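Local coordinates for superantigen-like protein SSL10 (Staphylococcus aureus subsp. aureus, PDB 6LWT) that binds the Fc region of human IgG, blocking C1q engagement and classical complement activation, and also interferes with plasma clotting by binding prothrombin, at residues Arg20-Lys25 with Glu135-Leu140. Sequence-based numbering, arbitrary orientation.
Sequences RYYTGK and ELDYKL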
ATOM      1  N   ARG A  20       9.804   4.381 -10.229  1.00 26.29           N
ATOM      2  CA  ARG A  20       8.687   4.652 -11.116  1.00 27.75           C
ATOM      3  C   ARG A  20       7.377   4.090 -10.546  1.00 24.73           C
ATOM      4  O   ARG A  20       6.378   4.796 -10.537  1.00 24.01           O
ATOM      5  CB  ARG A  20       8.961   4.140 -12.549  1.00 31.85           C
ATOM      6  CG  ARG A  20      10.096   4.857 -13.302  1.00 35.47           C
ATOM      7  CD  ARG A  20      10.087   6.391 -13.208  1.00 39.85           C
ATOM      8  NE  ARG A  20       8.876   7.032 -13.744  1.00 43.53           N
ATOM      9  CZ  ARG A  20       8.652   7.339 -15.030  1.00 46.85           C
ATOM     10  NH1 ARG A  20       9.545   7.078 -15.987  1.00 46.97           N
ATOM     11  NH2 ARG A  20       7.505   7.916 -15.371  1.00 50.59           N
ATOM     12  N   TYR A  21       7.399   2.856 -10.042  1.00 23.96           N
ATOM     13  CA  TYR A  21       6.170   2.243  -9.528  1.00 22.62           C
ATOM     14  C   TYR A  21       5.579   3.021  -8.366  1.00 22.14           C
ATOM     15  O   TYR A  21       4.386   3.320  -8.346  1.00 21.70           O
ATOM     16  CB  TYR A  21       6.407   0.795  -9.117  1.00 22.22           C
ATOM     17  CG  TYR A  21       5.151   0.117  -8.625  1.00 21.87           C
ATOM     18  CD1 TYR A  21       4.183  -0.346  -9.522  1.00 22.10           C
ATOM     19  CD2 TYR A  21       4.899  -0.025  -7.255  1.00 21.31           C
ATOM     20  CE1 TYR A  21       3.015  -0.955  -9.066  1.00 22.54           C
ATOM     21  CE2 TYR A  21       3.733  -0.624  -6.795  1.00 20.37           C
ATOM     22  CZ  TYR A  21       2.810  -1.117  -7.697  1.00 22.08           C
ATOM     23  OH  TYR A  21       1.658  -1.721  -7.233  1.00 20.01           O
ATOM     24  N   TYR A  22       6.442   3.368  -7.412  1.00 22.59           N
ATOM     25  CA  TYR A  22       6.029   4.016  -6.173  1.00 21.25           C
ATOM     26  C   TYR A  22       5.878   5.536  -6.266  1.00 23.53           C
ATOM     27  O   TYR A  22       5.538   6.172  -5.274  1.00 23.84           O
ATOM     28  CB  TYR A  22       6.964   3.581  -5.022  1.00 21.62           C
ATOM     29  CG  TYR A  22       6.671   2.181  -4.525  1.00 19.86           C
ATOM     30  CD1 TYR A  22       5.503   1.928  -3.801  1.00 19.55           C
ATOM     31  CD2 TYR A  22       7.542   1.105  -4.775  1.00 18.69           C
ATOM     32  CE1 TYR A  22       5.201   0.661  -3.352  1.00 18.48           C
ATOM     33  CE2 TYR A  22       7.246  -0.182  -4.335  1.00 18.43           C
ATOM     34  CZ  TYR A  22       6.070  -0.393  -3.612  1.00 19.04           C
ATOM     35  OH  TYR A  22       5.759  -1.636  -3.130  1.00 17.37           O
ATOM     36  N   THR A  23       6.084   6.118  -7.456  1.00 24.76           N
ATOM     37  CA  THR A  23       5.679   7.508  -7.736  1.00 26.99           C
ATOM     38  C   THR A  23       4.676   7.569  -8.910  1.00 29.78           C
ATOM     39  O   THR A  23       4.532   8.610  -9.545  1.00 31.37           O
ATOM     40  CB  THR A  23       6.900   8.391  -8.070  1.00 26.28           C
ATOM     41  OG1 THR A  23       7.619   7.823  -9.170  1.00 26.50           O
ATOM     42  CG2 THR A  23       7.832   8.474  -6.877  1.00 26.63           C
ATOM     43  N   GLY A  24       3.982   6.460  -9.182  1.00 31.22           N
ATOM     44  CA  GLY A  24       3.066   6.354 -10.337  1.00 31.41           C
ATOM     45  C   GLY A  24       1.671   6.884 -10.051  1.00 31.20           C
ATOM     46  O   GLY A  24       1.456   7.634  -9.089  1.00 29.64           O
ATOM     47  N   LYS A  25       0.721   6.517 -10.910  1.00 32.08           N
ATOM     48  CA  LYS A  25      -0.667   6.966 -10.777  1.00 33.55           C
ATOM     49  C   LYS A  25      -1.354   6.207  -9.660  1.00 29.53           C
ATOM     50  O   LYS A  25      -1.335   4.962  -9.658  1.00 26.04           O
ATOM     51  CB  LYS A  25      -1.473   6.711 -12.061  1.00 38.44           C
ATOM     52  CG  LYS A  25      -0.984   7.436 -13.307  1.00 43.92           C
ATOM     53  CD  LYS A  25      -2.107   7.584 -14.345  1.00 49.01           C
ATOM     54  CE  LYS A  25      -2.949   8.849 -14.153  1.00 52.01           C
ATOM     55  NZ  LYS A  25      -2.569   9.955 -15.081  1.00 53.61           N
ATOM     56  N   GLU A 135      -1.970  -0.046   0.652  1.00 16.86           N
ATOM     57  CA  GLU A 135      -1.999   1.415   0.764  1.00 17.31           C
ATOM     58  C   GLU A 135      -0.933   1.910   1.736  1.00 17.44           C
ATOM     59  O   GLU A 135      -0.274   2.923   1.482  1.00 16.57           O
ATOM     60  CB  GLU A 135      -3.387   1.891   1.221  1.00 18.92           C
ATOM     61  CG  GLU A 135      -3.502   3.405   1.278  1.00 19.90           C
ATOM     62  CD  GLU A 135      -4.884   3.927   1.645  1.00 23.49           C
ATOM     63  OE1 GLU A 135      -5.893   3.202   1.512  1.00 22.17           O
ATOM     64  OE2 GLU A 135      -4.958   5.104   2.049  1.00 25.75           O
ATOM     65  N   LEU A 136      -0.760   1.188   2.839  1.00 17.11           N
ATOM     66  CA  LEU A 136       0.239   1.560   3.833  1.00 18.53           C
ATOM     67  C   LEU A 136       1.646   1.429   3.250  1.00 18.33           C
ATOM     68  O   LEU A 136       2.447   2.353   3.339  1.00 17.21           O
ATOM     69  CB  LEU A 136       0.078   0.732   5.106  1.00 20.71           C
ATOM     70  CG  LEU A 136       0.912   1.193   6.312  1.00 22.20           C
ATOM     71  CD1 LEU A 136       0.809   2.690   6.574  1.00 23.62           C
ATOM     72  CD2 LEU A 136       0.478   0.397   7.525  1.00 24.61           C
ATOM     73  N   ASP A 137       1.903   0.308   2.585  1.00 17.48           N
ATOM     74  CA  ASP A 137       3.170   0.098   1.884  1.00 17.83           C
ATOM     75  C   ASP A 137       3.453   1.231   0.904  1.00 16.59           C
ATOM     76  O   ASP A 137       4.513   1.868   0.967  1.00 15.26           O
ATOM     77  CB  ASP A 137       3.151  -1.244   1.152  1.00 17.07           C
ATOM     78  CG  ASP A 137       4.346  -1.443   0.241  1.00 18.64           C
ATOM     79  OD1 ASP A 137       5.482  -1.626   0.745  1.00 21.12           O
ATOM     80  OD2 ASP A 137       4.148  -1.434  -1.001  1.00 17.89           O
ATOM     81  N   TYR A 138       2.502   1.479   0.020  1.00 17.19           N
ATOM     82  CA  TYR A 138       2.670   2.501  -1.010  1.00 18.18           C
ATOM     83  C   TYR A 138       2.928   3.889  -0.435  1.00 18.07           C
ATOM     84  O   TYR A 138       3.876   4.565  -0.843  1.00 17.65           O
ATOM     85  CB  TYR A 138       1.463   2.557  -1.941  1.00 19.30           C
ATOM     86  CG  TYR A 138       1.735   3.382  -3.180  1.00 22.14           C
ATOM     87  CD1 TYR A 138       1.629   4.777  -3.160  1.00 23.12           C
ATOM     88  CD2 TYR A 138       2.118   2.769  -4.366  1.00 23.98           C
ATOM     89  CE1 TYR A 138       1.897   5.525  -4.292  1.00 26.64           C
ATOM     90  CE2 TYR A 138       2.389   3.512  -5.504  1.00 24.27           C
ATOM     91  CZ  TYR A 138       2.270   4.874  -5.464  1.00 25.65           C
ATOM     92  OH  TYR A 138       2.538   5.593  -6.604  1.00 28.29           O
ATOM     93  N   LYS A 139       2.078   4.316   0.487  1.00 17.48           N
ATOM     94  CA  LYS A 139       2.197   5.655   1.023  1.00 19.47           C
ATOM     95  C   LYS A 139       3.457   5.824   1.879  1.00 19.32           C
ATOM     96  O   LYS A 139       4.054   6.896   1.862  1.00 17.02           O
ATOM     97  CB  LYS A 139       0.970   6.044   1.819  1.00 21.25           C
ATOM     98  CG  LYS A 139      -0.221   6.314   0.929  1.00 22.51           C
ATOM     99  CD  LYS A 139      -1.404   6.755   1.754  1.00 25.18           C
ATOM    100  CE  LYS A 139      -2.480   7.314   0.849  1.00 27.94           C
ATOM    101  NZ  LYS A 139      -3.612   7.816   1.660  1.00 30.17           N
ATOM    102  N   LEU A 140       3.840   4.783   2.620  1.00 18.68           N
ATOM    103  CA  LEU A 140       5.106   4.820   3.354  1.00 18.79           C
ATOM    104  C   LEU A 140       6.297   4.964   2.386  1.00 19.36           C
ATOM    105  O   LEU A 140       7.197   5.782   2.628  1.00 17.90           O
ATOM    106  CB  LEU A 140       5.274   3.600   4.257  1.00 18.86           C
ATOM    107  CG  LEU A 140       4.464   3.643   5.561  1.00 19.06           C
ATOM    108  CD1 LEU A 140       4.453   2.284   6.253  1.00 19.43           C
ATOM    109  CD2 LEU A 140       5.022   4.728   6.480  1.00 19.98           C
TER
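Y21 and Y22, in the last part of helix 14-22, meet Y138 and D137 on helix 133-148, joining the two halves of the staphylococcal/streptococcal toxin fold, one segment from the OB-fold half, the other from the beta-grasp half. Y21 contributes mainly its backbone. Y21 O, lying near the plane of the Y138 ring at its edge, receives a weak hydrogen bond from Y138 OH (3.4 Å) and also accepts the backbone N-H of G24. The Y21 ring only grazes Y138, but its CD2 sits over the centre of one face of the Y22 ring, while its hydroxyl bonds E78 and its ring has a cation-pi contact with K177. Y22 carries most of the first segment's share of the interface. The outer edge of its ring (CD1, CE1) and its hydroxyl meet Y138 and D137, and the Y22 and Y138 side chains run antiparallel, alongside one another. CD1 of Y22 lies 3.5 Å from CD2 of Y138, the ring planes inclined at 45° in an oblique pair. At the tip, Y22 OH donates to D137 OD2 (2.7 Å), which accepts through its syn lone pair; ring and carboxylate planes stand 75° apart. The same hydroxyl is bonded to the backbone N of L178, and D137 OD1 forms a salt bridge with R141, so the buried carboxylate is held through both oxygens and its negative charge is probably well compensated. T23 turns its side chain away, its OG1 bonded to Y19 O. Around T23 and G24 the chain bends round the Y138 hydroxyl; Y138, with its CG anti to its own backbone N (chi1 -168°), extends its ring across to the turn. There Y138 OH approaches Y22 O to 3.3 Å and lies 3.1 Å from G24 N.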